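Local atomic coordinates of chloride intracellular channel exc-4 (PDB entry 2YV9), a protein that is required to control lumen size as the excretory canal grows, and may insert into membranes to form chloride channels. Residues A[201-206]-A[211-216]; A[220-225]-A[269-274]; A[68-73]-A[77-82]; A[23-28]-A[248-253]. All coordinates share one frame; numbering follows the deposited sequence. Where two conformers were deposited one is given.

The four contacts span a GST-like fold. Contact 3 lies in the N-terminal thioredoxin-like domain, contacts 1 and 2 in the helical part, and contact 4 joins the two. Along the chain contact 3 closes first, then contact 1, both inside the loop that contact 4 closes; contact 2 opens within that loop and ends after it. Contacts 1 and 2, centres about 11 Å apart, touch through Trp222 and Arg203. Contacts 3 and 4, centres about 15 Å apart, lie on neighbouring strands, 81-84 and 19-25. Contacts 2 and 3, centres about 36 Å apart, lie on opposite sides of the chain's centre. Contact 4 ties the N-terminal domain, thought to rearrange before membrane insertion, to helix 241-251.

Contact 1: A[201-206]-A[211-216]; sequences HIRIIG and GFDIPH
Arg203, on helix 190-210, reaches across to Asp213 in the loop that follows the same helix. Its CB and CG lie against the methyl end of Ile214, Arg203 CG at 3.9 Å from Ile214 CD1, the two side chains crossing at about a right angle. A bend at chi2 (-92°) then turns the chain toward the aspartate, and Arg203 CD passes 3.6 Å from Asp213 OD1. At the tip the guanidinium meets the carboxylate side-on in a two-pronged salt bridge: Arg203 NE donates to Asp213 OD1 at 2.7 Å and NH2 to OD2 at 3.0 Å. Both bonds are nearly straight, use the syn sides of the oxygens and keep the acceptors near the guanidinium plane, the two planes being only 21° apart. Asp213 OD2 also accepts from His216 NE2, which comes from above the carboxylate plane at 2.8 Å, so the aspartate is held in rotation from two directions. The remaining guanidinium nitrogen, NH1, makes a weak bond to Thr270 O.

Nearer the helix end, Gly206 CA sits over one face of the Phe212 ring, 4.0 Å from its centroid. Ile202 CG2 lies obliquely to that ring and also touches Ile214 CG1, while Tyr161 meets the phenyl edge-to-face. Gly206 O takes two amide protons, from Gly211 N and, at 3.0 Å, from Phe212 N. With Gly211 at positive phi (88°), this is a glycine-terminated helix end, folding the outgoing chain back on the helix within the helical domain of a GST-like fold.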
# COMPACT_ATOMS: atom_id res chain seq x y z
N HIS A 201 12.38 7.01 -14.16
CA HIS A 201 11.22 6.60 -14.98
C HIS A 201 10.93 7.67 -16.06
O HIS A 201 10.72 7.37 -17.26
CB HIS A 201 9.94 6.37 -14.17
CG HIS A 201 9.92 5.09 -13.41
ND1 HIS A 201 8.76 4.37 -13.19
CD2 HIS A 201 10.93 4.36 -12.86
CE1 HIS A 201 9.06 3.30 -12.48
NE2 HIS A 201 10.37 3.25 -12.28
N ILE A 202 10.89 8.94 -15.63
CA ILE A 202 10.55 9.99 -16.55
C ILE A 202 11.62 10.05 -17.65
O ILE A 202 11.31 10.27 -18.82
CB ILE A 202 10.46 11.35 -15.80
CG1 ILE A 202 9.19 11.35 -14.99
CG2 ILE A 202 10.46 12.45 -16.73
CD1 ILE A 202 9.01 12.53 -14.02
N ARG A 203 12.90 9.88 -17.27
CA ARG A 203 13.98 9.96 -18.26
C ARG A 203 13.87 8.84 -19.31
O ARG A 203 13.87 9.09 -20.52
CB ARG A 203 15.35 9.88 -17.59
CG ARG A 203 16.40 10.68 -18.31
CD ARG A 203 17.17 9.91 -19.32
NE ARG A 203 18.00 10.77 -20.16
CZ ARG A 203 19.28 10.55 -20.46
NH1 ARG A 203 19.93 9.51 -19.99
NH2 ARG A 203 19.91 11.37 -21.28
N ILE A 204 13.75 7.62 -18.83
CA ILE A 204 13.64 6.44 -19.71
C ILE A 204 12.38 6.50 -20.56
O ILE A 204 12.44 6.27 -21.77
CB ILE A 204 13.65 5.14 -18.88
CG1 ILE A 204 14.96 4.95 -18.12
CG2 ILE A 204 13.43 3.89 -19.78
CD1 ILE A 204 16.22 5.11 -18.96
N ILE A 205 11.24 6.79 -19.96
CA ILE A 205 9.97 6.82 -20.72
C ILE A 205 9.97 8.02 -21.68
O ILE A 205 9.52 7.95 -22.82
CB ILE A 205 8.75 6.84 -19.80
CG1 ILE A 205 8.66 5.53 -19.04
CG2 ILE A 205 7.41 7.08 -20.60
CD1 ILE A 205 8.65 4.27 -19.95
N GLY A 206 10.51 9.16 -21.23
CA GLY A 206 10.69 10.26 -22.16
C GLY A 206 11.47 9.94 -23.42
O GLY A 206 11.00 10.22 -24.57
N GLY A 211 9.28 11.08 -26.48
CA GLY A 211 9.94 12.00 -27.41
C GLY A 211 10.58 13.23 -26.76
O GLY A 211 10.64 14.28 -27.36
N PHE A 212 11.14 13.06 -25.55
CA PHE A 212 11.74 14.18 -24.86
C PHE A 212 12.73 13.68 -23.80
O PHE A 212 12.63 12.55 -23.33
CB PHE A 212 10.66 15.10 -24.25
CG PHE A 212 10.03 14.56 -22.98
CD1 PHE A 212 10.56 14.87 -21.73
CD2 PHE A 212 8.89 13.76 -23.03
CE1 PHE A 212 10.01 14.40 -20.56
CE2 PHE A 212 8.32 13.27 -21.87
CZ PHE A 212 8.85 13.61 -20.62
N ASP A 213 13.69 14.54 -23.47
CA ASP A 213 14.61 14.28 -22.37
C ASP A 213 14.32 15.34 -21.30
O ASP A 213 13.61 16.34 -21.53
CB ASP A 213 16.06 14.43 -22.83
CG ASP A 213 17.05 13.64 -21.97
OD1 ASP A 213 16.67 13.01 -20.98
OD2 ASP A 213 18.24 13.62 -22.37
N ILE A 214 14.86 15.08 -20.11
CA ILE A 214 14.72 16.01 -18.99
C ILE A 214 15.59 17.19 -19.43
O ILE A 214 16.72 16.97 -19.84
CB ILE A 214 15.21 15.36 -17.69
CG1 ILE A 214 14.26 14.26 -17.18
CG2 ILE A 214 15.45 16.44 -16.59
CD1 ILE A 214 14.82 13.48 -16.05
N PRO A 215 15.05 18.44 -19.45
CA PRO A 215 15.82 19.51 -20.10
C PRO A 215 17.26 19.64 -19.63
O PRO A 215 17.53 19.62 -18.41
CB PRO A 215 15.00 20.75 -19.81
CG PRO A 215 13.56 20.24 -19.72
CD PRO A 215 13.70 18.89 -19.08
N HIS A 216 18.18 19.79 -20.57
CA HIS A 216 19.63 19.76 -20.28
C HIS A 216 20.16 21.00 -19.54
O HIS A 216 21.26 21.00 -18.99
CB HIS A 216 20.36 19.55 -21.62
CG HIS A 216 20.14 18.20 -22.20
ND1 HIS A 216 20.80 17.74 -23.32
CD2 HIS A 216 19.33 17.19 -21.80
CE1 HIS A 216 20.42 16.50 -23.57
NE2 HIS A 216 19.53 16.14 -22.67

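Contact 2: A[220-225]-A[269-274]; sequences HLWAYI and HTIPEK
Pro272 lays its CD over one face of the Trp222 indole, 3.6 Å from the centroid of the six-membered ring and 18° off the ring normal, a close CH-pi contact. Trp222 CZ3 and CH2 are the indole atoms that Pro272 CD approaches most nearly, both at 3.5 Å. Ile271 comes in differently: its CD1 arrives at the ring edge, 3.7 Å from Trp222 CE3, as the two side chains slide past each other in opposite directions. Ile271 CD1 also lies 4.1 Å from Ile225 CG2. Ile271 owes this reach to chi2 (-57°), which folds CD1 back toward helix 219-228. One turn along that helix, Ile225 CD1 covers the opposite face of the indole, so the ring is sandwiched between isoleucine and proline.

Beyond this tight patch the contact thins out quickly. Thr270 points away, and Glu273 and Lys274, opening helix 273-280 just after the N-cap Pro272, face solvent and do not touch helix 219-228. Replacing Trp222 with alanine would probably open a gap between Pro272 and Ile225 and leave Ile214 O without its indole N-H partner. The indole thus divides its chemistry: its carbons meet the 269-274 segment through apolar and CH-pi contact alone, whereas NE1 turns to the carbonyl of Ile214. Close fit, rather than polar pairing, joins these two segments.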
# COMPACT_ATOMS: atom_id res chain seq x y z
N HIS A 220 21.39 21.48 -11.77
CA HIS A 220 21.31 20.99 -10.39
C HIS A 220 20.48 19.70 -10.35
O HIS A 220 20.82 18.77 -9.64
CB HIS A 220 20.73 22.02 -9.46
CG HIS A 220 21.72 23.09 -9.10
ND1 HIS A 220 22.01 24.13 -9.96
CD2 HIS A 220 22.60 23.18 -8.08
CE1 HIS A 220 22.97 24.87 -9.43
NE2 HIS A 220 23.36 24.30 -8.30
N LEU A 221 19.40 19.69 -11.14
CA LEU A 221 18.56 18.48 -11.22
C LEU A 221 19.37 17.35 -11.81
O LEU A 221 19.27 16.21 -11.34
CB LEU A 221 17.35 18.75 -12.07
CG LEU A 221 16.37 17.60 -12.31
CD1 LEU A 221 15.79 17.20 -11.03
CD2 LEU A 221 15.32 18.01 -13.32
N TRP A 222 20.11 17.65 -12.88
CA TRP A 222 20.90 16.59 -13.54
C TRP A 222 21.99 16.12 -12.60
O TRP A 222 22.35 14.94 -12.56
CB TRP A 222 21.46 17.07 -14.88
CG TRP A 222 20.51 16.81 -16.02
CD1 TRP A 222 19.79 17.71 -16.71
CD2 TRP A 222 20.25 15.54 -16.60
NE1 TRP A 222 19.09 17.08 -17.72
CE2 TRP A 222 19.35 15.73 -17.64
CE3 TRP A 222 20.68 14.25 -16.32
CZ2 TRP A 222 18.86 14.65 -18.38
CZ3 TRP A 222 20.21 13.20 -17.05
CH2 TRP A 222 19.33 13.39 -18.06
N ALA A 223 22.53 17.04 -11.79
CA ALA A 223 23.48 16.63 -10.78
C ALA A 223 22.89 15.65 -9.72
O ALA A 223 23.53 14.72 -9.25
CB ALA A 223 24.08 17.82 -10.06
N TYR A 224 21.63 15.87 -9.38
CA TYR A 224 20.91 15.02 -8.45
C TYR A 224 20.63 13.65 -9.12
O TYR A 224 20.75 12.59 -8.49
CB TYR A 224 19.62 15.74 -8.05
CG TYR A 224 18.68 14.98 -7.17
CD1 TYR A 224 18.84 14.96 -5.78
CD2 TYR A 224 17.57 14.30 -7.71
CE1 TYR A 224 18.02 14.26 -5.00
CE2 TYR A 224 16.71 13.59 -6.87
CZ TYR A 224 16.90 13.63 -5.54
OH TYR A 224 16.07 12.95 -4.70
N ILE A 225 20.32 13.66 -10.42
CA ILE A 225 20.16 12.37 -11.13
C ILE A 225 21.52 11.63 -11.14
O ILE A 225 21.63 10.42 -10.89
CB ILE A 225 19.62 12.61 -12.54
CG1 ILE A 225 18.16 13.13 -12.44
CG2 ILE A 225 19.70 11.30 -13.39
CD1 ILE A 225 17.63 13.78 -13.69
N HIS A 269 22.26 4.53 -17.25
CA HIS A 269 22.57 5.51 -16.24
C HIS A 269 23.63 6.45 -16.76
O HIS A 269 24.74 6.48 -16.25
CB HIS A 269 23.09 4.80 -14.99
CG HIS A 269 22.06 3.98 -14.30
ND1 HIS A 269 22.34 3.16 -13.23
CD2 HIS A 269 20.73 3.88 -14.52
CE1 HIS A 269 21.23 2.59 -12.81
NE2 HIS A 269 20.24 2.99 -13.59
N THR A 270 23.25 7.24 -17.75
CA THR A 270 24.17 8.07 -18.50
C THR A 270 23.66 9.48 -18.55
O THR A 270 22.54 9.72 -18.99
CB THR A 270 24.25 7.51 -19.92
OG1 THR A 270 24.89 6.23 -19.85
CG2 THR A 270 25.01 8.43 -20.83
N ILE A 271 24.49 10.41 -18.12
CA ILE A 271 24.21 11.81 -18.15
C ILE A 271 24.62 12.40 -19.51
O ILE A 271 25.68 12.06 -20.04
CB ILE A 271 25.06 12.52 -17.06
CG1 ILE A 271 24.80 11.87 -15.68
CG2 ILE A 271 24.76 14.03 -17.06
CD1 ILE A 271 23.33 11.87 -15.24
N PRO A 272 23.79 13.28 -20.09
CA PRO A 272 24.24 13.89 -21.34
C PRO A 272 25.61 14.60 -21.20
O PRO A 272 25.96 15.15 -20.13
CB PRO A 272 23.14 14.90 -21.68
CG PRO A 272 21.93 14.34 -21.01
CD PRO A 272 22.43 13.73 -19.73
N GLU A 273 26.32 14.65 -22.33
CA GLU A 273 27.71 15.10 -22.32
C GLU A 273 27.90 16.53 -21.83
O GLU A 273 28.79 16.81 -21.01
CB GLU A 273 28.30 14.98 -23.73
CG GLU A 273 29.74 15.47 -23.88
CD GLU A 273 30.33 15.01 -25.19
OE1 GLU A 273 30.15 15.75 -26.19
OE2 GLU A 273 30.88 13.89 -25.22
N LYS A 274 27.13 17.44 -22.43
CA LYS A 274 27.27 18.89 -22.14
C LYS A 274 26.80 19.14 -20.72
O LYS A 274 27.31 20.02 -20.03
CB LYS A 274 26.45 19.71 -23.11
CG LYS A 274 26.56 21.24 -22.93
CD LYS A 274 28.01 21.73 -22.80
CE LYS A 274 28.09 23.24 -22.87
NZ LYS A 274 29.52 23.66 -22.89

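Contact 3: A[68-73]-A[77-82]; sequences EAFKKN and AQPPIM. With CA (calcium ion), chain C.
Helix 68-74 presents Phe70 to the chain that runs from Ala77 through Pro79 into strand 81-84. That chain contains a cis peptide before Pro80, the cis-proline loop characteristic of the thioredoxin fold, and its carbonyls help to bind calcium. With CG anti to the backbone N (chi1 -180°), the Phe70 ring extends straight from the helix into the bend. Phe70 CZ touches Ile81 CD1 at 3.6 Å and Pro79 CD at 3.7 Å, both oblique to the ring, and Phe70 CE2 lies 3.2 Å from Ala77 O. Gln78 CA sits more loosely at the ring edge. An ordered water lies between Phe70 O and Ala77 O, spanning the backbones beside the ring. Shrinking Phe70 to alanine would probably open a gap between the helix and the cis-proline loop, with Ile81 CD1 losing its aromatic neighbour. Asn73 OD1 hydrogen-bonds Arg135 of the second subunit. Across the cis-proline loop from Phe70, the calcium ion is held by Gln78 O, Thr92 O, a water and Pro80 O, the last at 2.7 Å.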
# COMPACT_ATOMS: atom_id res chain seq x y z
N GLU A 68 -0.73 -18.26 -8.84
CA GLU A 68 -1.61 -18.90 -7.85
C GLU A 68 -1.01 -18.95 -6.45
O GLU A 68 -1.72 -18.72 -5.47
CB GLU A 68 -1.96 -20.35 -8.28
CG GLU A 68 -2.82 -21.14 -7.24
CD GLU A 68 -3.17 -22.57 -7.69
OE1 GLU A 68 -2.58 -23.04 -8.69
OE2 GLU A 68 -4.03 -23.22 -7.04
N ALA A 69 0.28 -19.27 -6.35
CA ALA A 69 0.92 -19.40 -5.04
C ALA A 69 0.99 -18.05 -4.34
O ALA A 69 0.85 -17.97 -3.12
CB ALA A 69 2.32 -20.02 -5.14
N PHE A 70 1.21 -17.00 -5.11
CA PHE A 70 1.36 -15.65 -4.53
C PHE A 70 0.03 -15.14 -4.04
O PHE A 70 -0.07 -14.56 -2.97
CB PHE A 70 1.91 -14.65 -5.53
CG PHE A 70 2.06 -13.29 -4.93
CD1 PHE A 70 3.04 -13.05 -3.97
CD2 PHE A 70 1.20 -12.27 -5.27
CE1 PHE A 70 3.18 -11.80 -3.40
CE2 PHE A 70 1.35 -11.01 -4.71
CZ PHE A 70 2.31 -10.79 -3.75
N LYS A 71 -1.02 -15.38 -4.83
CA LYS A 71 -2.37 -15.05 -4.44
C LYS A 71 -2.79 -15.78 -3.19
O LYS A 71 -3.43 -15.21 -2.33
CB LYS A 71 -3.36 -15.36 -5.58
CG LYS A 71 -3.19 -14.48 -6.80
CD LYS A 71 -4.22 -14.82 -7.86
CE LYS A 71 -4.09 -13.93 -9.10
NZ LYS A 71 -5.17 -14.22 -10.11
N LYS A 72 -2.42 -17.06 -3.09
CA LYS A 72 -2.84 -17.85 -1.96
C LYS A 72 -2.01 -17.53 -0.72
O LYS A 72 -2.55 -17.47 0.40
CB LYS A 72 -2.69 -19.34 -2.28
CG LYS A 72 -3.40 -20.23 -1.30
CD LYS A 72 -3.09 -21.70 -1.54
CE LYS A 72 -3.53 -22.18 -2.89
NZ LYS A 72 -3.64 -23.67 -2.90
N ASN A 73 -0.71 -17.36 -0.91
CA ASN A 73 0.18 -17.01 0.23
C ASN A 73 -0.10 -15.65 0.89
O ASN A 73 0.03 -15.52 2.11
CB ASN A 73 1.64 -17.10 -0.17
CG ASN A 73 2.10 -18.52 -0.38
OD1 ASN A 73 1.37 -19.47 -0.10
ND2 ASN A 73 3.31 -18.68 -0.88
N ALA A 77 -2.90 -9.50 -1.37
CA ALA A 77 -2.04 -8.35 -1.16
C ALA A 77 -1.05 -8.26 -2.29
O ALA A 77 -0.65 -9.29 -2.85
CB ALA A 77 -1.33 -8.50 0.18
N GLN A 78 -0.61 -7.03 -2.62
CA GLN A 78 0.33 -6.83 -3.72
C GLN A 78 1.68 -6.36 -3.21
O GLN A 78 1.73 -5.70 -2.12
CB GLN A 78 -0.20 -5.70 -4.64
CG GLN A 78 -1.52 -6.06 -5.33
CD GLN A 78 -1.39 -7.32 -6.15
OE1 GLN A 78 -2.04 -8.35 -5.87
NE2 GLN A 78 -0.54 -7.28 -7.15
N PRO A 79 2.74 -6.64 -3.99
CA PRO A 79 4.01 -6.07 -3.62
C PRO A 79 3.91 -4.57 -3.66
O PRO A 79 3.08 -4.03 -4.39
CB PRO A 79 4.98 -6.58 -4.69
CG PRO A 79 4.32 -7.74 -5.30
CD PRO A 79 2.87 -7.46 -5.21
N PRO A 80 4.73 -3.89 -2.84
CA PRO A 80 5.70 -4.46 -1.92
C PRO A 80 5.08 -5.09 -0.67
O PRO A 80 4.07 -4.60 -0.12
CB PRO A 80 6.51 -3.24 -1.47
CG PRO A 80 5.53 -2.11 -1.61
CD PRO A 80 4.67 -2.42 -2.75
N ILE A 81 5.70 -6.19 -0.25
CA ILE A 81 5.33 -6.89 0.96
C ILE A 81 6.68 -7.21 1.67
O ILE A 81 7.63 -7.65 1.04
CB ILE A 81 4.59 -8.25 0.69
CG1 ILE A 81 3.20 -7.96 0.18
CG2 ILE A 81 4.44 -9.04 1.94
CD1 ILE A 81 2.58 -9.17 -0.50
N MET A 82 6.73 -7.01 2.99
CA MET A 82 7.93 -7.24 3.77
C MET A 82 7.65 -8.26 4.86
O MET A 82 6.59 -8.15 5.56
CB MET A 82 8.49 -5.94 4.35
CG MET A 82 9.90 -6.10 4.93
SD MET A 82 10.61 -4.50 5.37
CE MET A 82 9.66 -3.97 6.77
CA CA C . 1.68 -3.46 -0.31
O HOH W 1 -1.41 -12.01 -3.19
O HOH W 2 0.86 -2.48 -2.67

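Contact 4: A[23-28]-A[248-253]; sequences YVKASG and YKEQMN
Lys25 and Glu250 approach from opposite directions and form a salt bridge, Lys25 NZ lying 3.2 Å from Glu250 OE2. The ammonium comes in nearly along the C-O bond of that oxygen rather than from its flank. Each side chain gets there by its own shape. Lys25 sets out with CG anti to the backbone N (chi1 -176°) and stays extended until a bend at chi4 turns NZ back; there Lys25 NZ also donates to the neighbouring carbonyl, Ala26 O, at 2.8 Å. Glu250 leaves the helix with CG between the backbone N and the carbonyl carbon (chi1 74°), then runs straight outward to its carboxylate.

Water fills in around the ion pair. One molecule accepts from Lys25 NZ at 2.9 Å and gives a weak bond to Glu250 OE2. A second accepts from Gly28 N at 2.8 Å and likewise donates weakly to OE2, linking the loop backbone to the same oxygen. The ammonium donates to a carboxylate, a carbonyl and a water, and this hydrated setting at the surface would be expected to moderate the strength of the pair.

Close by, Ser27 hydrogen-bonds Asp243, a second side-chain link to helix 241-251. Strand 19-25, lying between strands 57-63 and 81-84 in the N-terminal sheet, is thus joined at its end to the last turn of that helix, whose Tyr248 packs against helices 117-140 and 190-210.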
# COMPACT_ATOMS: atom_id res chain seq x y z
N TYR A 23 9.41 -8.56 -0.97
CA TYR A 23 8.89 -9.18 -2.17
C TYR A 23 8.51 -8.03 -3.07
O TYR A 23 7.80 -7.13 -2.64
CB TYR A 23 7.65 -10.03 -1.86
CG TYR A 23 7.96 -11.32 -1.14
CD1 TYR A 23 8.06 -12.52 -1.81
CD2 TYR A 23 8.21 -11.32 0.24
CE1 TYR A 23 8.35 -13.69 -1.15
CE2 TYR A 23 8.49 -12.49 0.90
CZ TYR A 23 8.56 -13.67 0.21
OH TYR A 23 8.86 -14.83 0.90
N VAL A 24 9.00 -8.04 -4.29
CA VAL A 24 8.76 -6.99 -5.27
C VAL A 24 8.06 -7.58 -6.51
O VAL A 24 8.29 -8.71 -6.89
CB VAL A 24 10.05 -6.25 -5.65
CG1 VAL A 24 10.69 -5.57 -4.38
CG2 VAL A 24 11.06 -7.16 -6.40
N LYS A 25 7.26 -6.74 -7.16
CA LYS A 25 6.63 -7.14 -8.40
C LYS A 25 7.68 -7.43 -9.48
O LYS A 25 8.55 -6.62 -9.72
CB LYS A 25 5.71 -6.01 -8.88
CG LYS A 25 4.94 -6.40 -10.14
CD LYS A 25 4.28 -5.23 -10.88
CE LYS A 25 3.80 -5.72 -12.28
NZ LYS A 25 4.96 -6.07 -13.22
N ALA A 26 7.58 -8.61 -10.11
CA ALA A 26 8.50 -8.99 -11.17
C ALA A 26 8.15 -8.32 -12.50
O ALA A 26 6.99 -7.96 -12.77
CB ALA A 26 8.45 -10.56 -11.37
N SER A 27 9.14 -8.27 -13.38
CA SER A 27 8.93 -7.88 -14.75
C SER A 27 7.90 -8.80 -15.40
O SER A 27 7.94 -10.00 -15.18
CB SER A 27 10.22 -8.04 -15.53
OG SER A 27 9.97 -8.04 -16.93
N GLY A 28 7.01 -8.24 -16.21
CA GLY A 28 6.08 -9.06 -16.99
C GLY A 28 6.71 -9.64 -18.25
O GLY A 28 6.04 -10.35 -19.02
N TYR A 248 4.97 0.51 -18.13
CA TYR A 248 4.03 1.55 -18.55
C TYR A 248 3.28 1.01 -19.78
O TYR A 248 2.09 1.25 -19.90
CB TYR A 248 4.69 2.86 -18.85
CG TYR A 248 5.17 3.54 -17.58
CD1 TYR A 248 4.32 4.32 -16.84
CD2 TYR A 248 6.44 3.29 -17.11
CE1 TYR A 248 4.76 4.90 -15.66
CE2 TYR A 248 6.90 3.85 -15.96
CZ TYR A 248 6.04 4.67 -15.23
OH TYR A 248 6.49 5.19 -14.03
N LYS A 249 3.96 0.25 -20.63
CA LYS A 249 3.24 -0.30 -21.81
C LYS A 249 2.11 -1.23 -21.41
O LYS A 249 1.00 -1.12 -21.96
CB LYS A 249 4.20 -0.90 -22.85
CG LYS A 249 4.93 0.19 -23.59
CD LYS A 249 5.87 -0.29 -24.66
CE LYS A 249 5.16 -1.01 -25.76
NZ LYS A 249 6.00 -1.08 -26.99
N GLU A 250 2.34 -2.11 -20.43
CA GLU A 250 1.35 -3.10 -20.03
C GLU A 250 0.10 -2.48 -19.40
O GLU A 250 -1.00 -3.03 -19.56
CB GLU A 250 1.97 -4.27 -19.21
CG GLU A 250 2.38 -4.00 -17.75
CD GLU A 250 3.08 -5.20 -17.04
OE1 GLU A 250 2.94 -6.36 -17.53
OE2 GLU A 250 3.76 -5.00 -15.97
N GLN A 251 0.26 -1.33 -18.74
CA GLN A 251 -0.90 -0.59 -18.19
C GLN A 251 -1.55 0.43 -19.18
O GLN A 251 -2.75 0.64 -19.12
CB GLN A 251 -0.52 0.15 -16.89
CG GLN A 251 0.16 -0.70 -15.78
CD GLN A 251 -0.74 -1.75 -15.12
OE1 GLN A 251 -1.97 -1.66 -15.13
NE2 GLN A 251 -0.10 -2.75 -14.51
N MET A 252 -0.72 1.07 -20.02
CA MET A 252 -1.18 1.98 -21.10
C MET A 252 -1.68 1.12 -22.32
O MET A 252 -1.94 1.67 -23.39
CB MET A 252 -0.05 2.98 -21.54
CG MET A 252 0.23 4.35 -20.69
SD MET A 252 -1.23 5.44 -20.72
CE MET A 252 -2.01 5.03 -22.27
N ASN A 253 -1.80 -0.21 -22.15
CA ASN A 253 -2.09 -1.13 -23.26
C ASN A 253 -1.44 -0.70 -24.58
O ASN A 253 -2.14 -0.31 -25.51
CB ASN A 253 -3.60 -1.31 -23.42
CG ASN A 253 -4.15 -2.33 -22.45
OD1 ASN A 253 -4.53 -2.01 -21.32
ND2 ASN A 253 -4.21 -3.59 -22.90
O HOH W 3 3.16 -7.65 -14.94
O HOH W 4 6.40 -5.62 -16.83